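PDB 5YX6: probable fatty acyl-CoA transferase Rv3272 from Mycobacterium tuberculosis, which belongs to the family III CoA transferases, binds fatty acyl-CoAs with highest affinity for palmitoyl-CoA, and is probably involved in fatty acid metabolism. Local coordinates for residues A[172-175]-A[176-180]; A[362-365]-A[366-370]. All coordinates share one frame; numbering follows the deposited sequence.

Contact 1. Residues A[172-175]-A[176-180]; sequences QLVD and NASGH
Ser178 reaches back one helical turn and grips the carbonyl of Val174 twice. Its OG donates to Val174 O at 2.7 Å, and its backbone N donates to the same Val174 O at 2.9 Å. The two donors arrive from opposite faces of the carbonyl plane. The hydroxyl can do this because OG lies beside the backbone N of Ser178, anti to the carbonyl carbon (chi1 -70°). The proton of this buried hydroxyl is thus used within its own helix, and Val174 O takes two donors.

The other backbone bonds are also of the i to i+4 kind, starting from the carbonyl of Gln172 at the N-cap position. Asn176 N donates to Gln172 O at 3.2 Å, Ala177 N to Leu173 O at 2.9 Å, and Gly179 N to Asp175 O at 3.0 Å. Asn176 ND2 also lies near Gln172 O, but the angle is too poor for a hydrogen bond. Asp175, the inferred nucleophile, sits in this first turn, and its backbone N donates to Asp146 OD2.

The second subunit, whose Leu173 packs on Leu173 here, supplies Gln217 NE2 to Gln172 OE1, Gln184 NE2 to His180 ND1 and, weakly, Leu213 O to Asn176 ND2. Near the centre of the chain, this N-terminal end of helix 173-196 packs through Val174 and Ser178 on Met206 of helix 206-213, through Val174 on helix 146-152, and through Asn176 and His180 on Leu26 of helix 23-33.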
loop_
_atom_site.group_PDB
_atom_site.type_symbol
_atom_site.label_atom_id
_atom_site.label_comp_id
_atom_site.label_asym_id
_atom_site.label_seq_id
_atom_site.Cartn_x
_atom_site.Cartn_y
_atom_site.Cartn_z
ATOM N N GLN A 172 7.367 -7.159 1.553
ATOM C CA GLN A 172 6.602 -6.801 2.742
ATOM C C GLN A 172 5.576 -5.738 2.400
ATOM O O GLN A 172 5.712 -4.575 2.803
ATOM C CB GLN A 172 7.523 -6.305 3.866
ATOM C CG GLN A 172 8.411 -7.375 4.505
ATOM C CD GLN A 172 9.476 -7.898 3.555
ATOM O OE1 GLN A 172 10.428 -7.187 3.224
ATOM N NE2 GLN A 172 9.311 -9.135 3.094
ATOM N N LEU A 173 4.545 -6.140 1.662
ATOM C CA LEU A 173 3.595 -5.175 1.141
ATOM C C LEU A 173 2.700 -4.635 2.245
ATOM O O LEU A 173 2.298 -3.477 2.206
ATOM C CB LEU A 173 2.738 -5.788 0.031
ATOM C CG LEU A 173 1.669 -6.791 0.462
ATOM C CD1 LEU A 173 0.481 -6.759 -0.477
ATOM C CD2 LEU A 173 2.256 -8.187 0.537
ATOM N N VAL A 174 2.404 -5.465 3.233
ATOM C CA VAL A 174 1.486 -5.062 4.290
ATOM C C VAL A 174 2.137 -4.043 5.229
ATOM O O VAL A 174 1.500 -3.071 5.637
ATOM C CB VAL A 174 0.986 -6.284 5.078
ATOM C CG1 VAL A 174 0.229 -5.852 6.319
ATOM C CG2 VAL A 174 0.100 -7.137 4.193
ATOM N N ASP A 175 3.409 -4.264 5.546
ATOM C CA ASP A 175 4.217 -3.300 6.287
ATOM C C ASP A 175 4.289 -1.945 5.595
ATOM O O ASP A 175 3.970 -0.921 6.183
ATOM C CB ASP A 175 5.644 -3.821 6.474
ATOM C CG ASP A 175 5.772 -4.784 7.633
ATOM O OD1 ASP A 175 4.798 -4.928 8.394
ATOM O OD2 ASP A 175 6.862 -5.379 7.796
ATOM N N ASN A 176 4.720 -1.942 4.340
ATOM C CA ASN A 176 4.972 -0.689 3.661
ATOM C C ASN A 176 3.674 0.049 3.366
ATOM O O ASN A 176 3.606 1.269 3.536
ATOM C CB ASN A 176 5.792 -0.932 2.396
ATOM C CG ASN A 176 7.209 -1.425 2.716
ATOM O OD1 ASN A 176 7.904 -0.863 3.570
ATOM N ND2 ASN A 176 7.635 -2.486 2.042
ATOM N N ALA A 177 2.627 -0.679 2.999
ATOM C CA ALA A 177 1.316 -0.053 2.830
ATOM C C ALA A 177 0.790 0.504 4.150
ATOM O O ALA A 177 0.204 1.589 4.179
ATOM C CB ALA A 177 0.311 -1.039 2.235
ATOM N N SER A 178 1.007 -0.222 5.246
ATOM C CA SER A 178 0.520 0.232 6.550
ATOM C C SER A 178 1.211 1.514 6.976
ATOM O O SER A 178 0.585 2.399 7.541
ATOM C CB SER A 178 0.722 -0.840 7.623
ATOM O OG SER A 178 -0.154 -1.933 7.411
ATOM N N GLY A 179 2.504 1.614 6.697
ATOM C CA GLY A 179 3.250 2.829 6.963
ATOM C C GLY A 179 2.672 4.061 6.294
ATOM O O GLY A 179 2.555 5.114 6.915
ATOM N N HIS A 180 2.301 3.937 5.025
ATOM C CA HIS A 180 1.739 5.074 4.301
ATOM C C HIS A 180 0.344 5.450 4.795
ATOM O O HIS A 180 -0.010 6.631 4.786
ATOM C CB HIS A 180 1.726 4.789 2.792
ATOM C CG HIS A 180 3.090 4.856 2.178
ATOM N ND1 HIS A 180 3.810 6.027 2.099
ATOM C CD2 HIS A 180 3.901 3.884 1.695
ATOM C CE1 HIS A 180 4.989 5.783 1.557
ATOM N NE2 HIS A 180 5.073 4.489 1.310
#

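Contact 2. Residues A[362-365]-A[366-370]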
loop_
_atom_site.group_PDB
_atom_site.type_symbol
_atom_site.label_atom_id
_atom_site.label_comp_id
_atom_site.label_asym_id
_atom_site.label_seq_id
_atom_site.Cartn_x
_atom_site.Cartn_y
_atom_site.Cartn_z
ATOM N N VAL A 362 19.755 4.054 -1.069
ATOM C CA VAL A 362 18.413 3.651 -0.659
ATOM C C VAL A 362 17.353 4.252 -1.578
ATOM O O VAL A 362 17.650 5.125 -2.397
ATOM C CB VAL A 362 18.109 4.047 0.818
ATOM C CG1 VAL A 362 19.162 3.478 1.759
ATOM C CG2 VAL A 362 17.998 5.562 0.985
ATOM N N ILE A 363 16.119 3.779 -1.428
ATOM C CA ILE A 363 14.992 4.223 -2.249
ATOM C C ILE A 363 14.145 5.286 -1.535
ATOM O O ILE A 363 13.809 5.124 -0.358
ATOM C CB ILE A 363 14.095 3.034 -2.630
ATOM C CG1 ILE A 363 14.890 2.022 -3.457
ATOM C CG2 ILE A 363 12.853 3.515 -3.370
ATOM C CD1 ILE A 363 14.142 0.755 -3.722
ATOM N N ARG A 364 13.815 6.369 -2.235
ATOM C CA ARG A 364 13.013 7.449 -1.654
ATOM C C ARG A 364 11.545 7.061 -1.450
ATOM O O ARG A 364 11.082 6.046 -1.975
ATOM C CB ARG A 364 13.096 8.705 -2.530
ATOM C CG ARG A 364 12.511 8.541 -3.919
ATOM C CD ARG A 364 12.282 9.882 -4.592
ATOM N NE ARG A 364 11.919 9.712 -6.002
ATOM C CZ ARG A 364 10.681 9.484 -6.430
ATOM N NH1 ARG A 364 9.678 9.430 -5.558
ATOM N NH2 ARG A 364 10.445 9.331 -7.731
ATOM N N THR A 365 10.827 7.870 -0.670
ATOM C CA THR A 365 9.381 7.718 -0.527
ATOM C C THR A 365 8.712 8.189 -1.832
ATOM O O THR A 365 9.229 9.068 -2.519
ATOM C CB THR A 365 8.839 8.501 0.705
ATOM O OG1 THR A 365 9.319 9.853 0.685
ATOM C CG2 THR A 365 9.284 7.826 2.007
ATOM N N PRO A 366 7.560 7.594 -2.178
ATOM C CA PRO A 366 6.998 7.746 -3.526
ATOM C C PRO A 366 6.409 9.119 -3.874
ATOM O O PRO A 366 6.620 9.563 -4.999
ATOM C CB PRO A 366 5.892 6.680 -3.565
ATOM C CG PRO A 366 5.591 6.365 -2.135
ATOM C CD PRO A 366 6.858 6.569 -1.383
ATOM N N ALA A 367 5.724 9.791 -2.956
ATOM C CA ALA A 367 5.067 11.052 -3.312
ATOM C C ALA A 367 6.062 12.188 -3.563
ATOM O O ALA A 367 7.015 12.366 -2.804
ATOM C CB ALA A 367 4.082 11.453 -2.238
ATOM N N ARG A 368 5.812 12.952 -4.629
ATOM C CA ARG A 368 6.665 14.062 -5.067
ATOM C C ARG A 368 5.930 15.416 -5.075
ATOM O O ARG A 368 4.724 15.471 -5.292
ATOM C CB ARG A 368 7.190 13.767 -6.466
ATOM C CG ARG A 368 7.554 12.300 -6.692
ATOM C CD ARG A 368 8.372 12.100 -7.974
ATOM N NE ARG A 368 9.734 12.615 -7.899
ATOM C CZ ARG A 368 10.578 12.613 -8.926
ATOM N NH1 ARG A 368 10.195 12.135 -10.103
ATOM N NH2 ARG A 368 11.807 13.088 -8.783
ATOM N N TYR A 369 6.666 16.504 -4.851
ATOM C CA TYR A 369 6.080 17.846 -4.704
ATOM C C TYR A 369 6.915 18.866 -5.472
ATOM O O TYR A 369 8.136 18.722 -5.579
ATOM C CB TYR A 369 5.977 18.258 -3.221
ATOM C CG TYR A 369 5.247 17.253 -2.351
ATOM C CD1 TYR A 369 5.901 16.126 -1.866
ATOM C CD2 TYR A 369 3.905 17.419 -2.026
ATOM C CE1 TYR A 369 5.248 15.198 -1.085
ATOM C CE2 TYR A 369 3.237 16.489 -1.232
ATOM C CZ TYR A 369 3.921 15.380 -0.771
ATOM O OH TYR A 369 3.294 14.445 0.014
ATOM N N ALA A 370 6.274 19.893 -6.019
ATOM C CA ALA A 370 7.021 20.857 -6.818
ATOM C C ALA A 370 7.762 21.894 -5.971
ATOM O O ALA A 370 8.879 22.280 -6.308
ATOM C CB ALA A 370 6.096 21.549 -7.802
HETATM O O HOH W 1 7.260 11.422 -0.137
#
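The backbone leaves strand 360-363 extended through Arg364 and Thr365, bends at Pro366 (phi -72°, psi -39°), and is extended again from Ala367 into strand 368-369. Arg364 spans the bend. Its chain runs extended from CG to NE and carries the guanidinium alongside the Pro366 carbonyl. Arg364 NH1 donates to Thr365 O at 3.1 Å and to Pro366 O, also at 3.1 Å. The second bond is the more bent. Both oxygens lie near the guanidinium plane, but NH1 stands above the Pro366 carbonyl plane, not on a lone pair. One nitrogen thus holds two successive carbonyls of the bend.

The guanidinium of Arg368 stacks over one face of that of Arg364. Their centres are 4.0 Å apart and the planes differ by 15°. The overlap is offset, with Arg368 NE 3.4 Å from Arg364 NH2. A bend at chi3 turns the Arg368 group over its neighbour. The two positive groups lie close, and the Arg364 group is bound by Asp208 of the second subunit and by the carbonyls of Asn347 and Asp348, which probably eases the stacking.

A water bridges Thr365 and Ala367, which flank Pro366. It donates to Thr365 OG1 at 2.7 Å and to Ala367 O at 2.8 Å. Thr365 OG1 also bonds to Asp33.

The arrangement is a proline-containing connection between two strands, with Arg364 and Arg368 stacked beside the bend. Strand 360-363 pairs antiparallel with 350-353. Arg368 and Tyr369 pair antiparallel with a strand of the second subunit, so the connection leads into a sheet continued across the homodimer interface.

Overall arrangement
Contact 1 comes first along the chain and closes well before contact 2 opens. Their centres are about 16 Å apart. They share no helix or strand: residues 172-180 cover the N-cap and first turns of helix 173-196, while residues 362-370 join strand 360-363 to strand 368-369. The two meet directly where His180 CE1 packs on Pro366 CD at 3.6 Å. The late connection is thereby laid against the helix that carries the inferred nucleophile. Helix 23-33 is a further common neighbour, touching contact 1 through Leu26 and contact 2 through Asp33. Both contacts also touch the second subunit, so the start of this helix and the late strands both contribute to the homodimer.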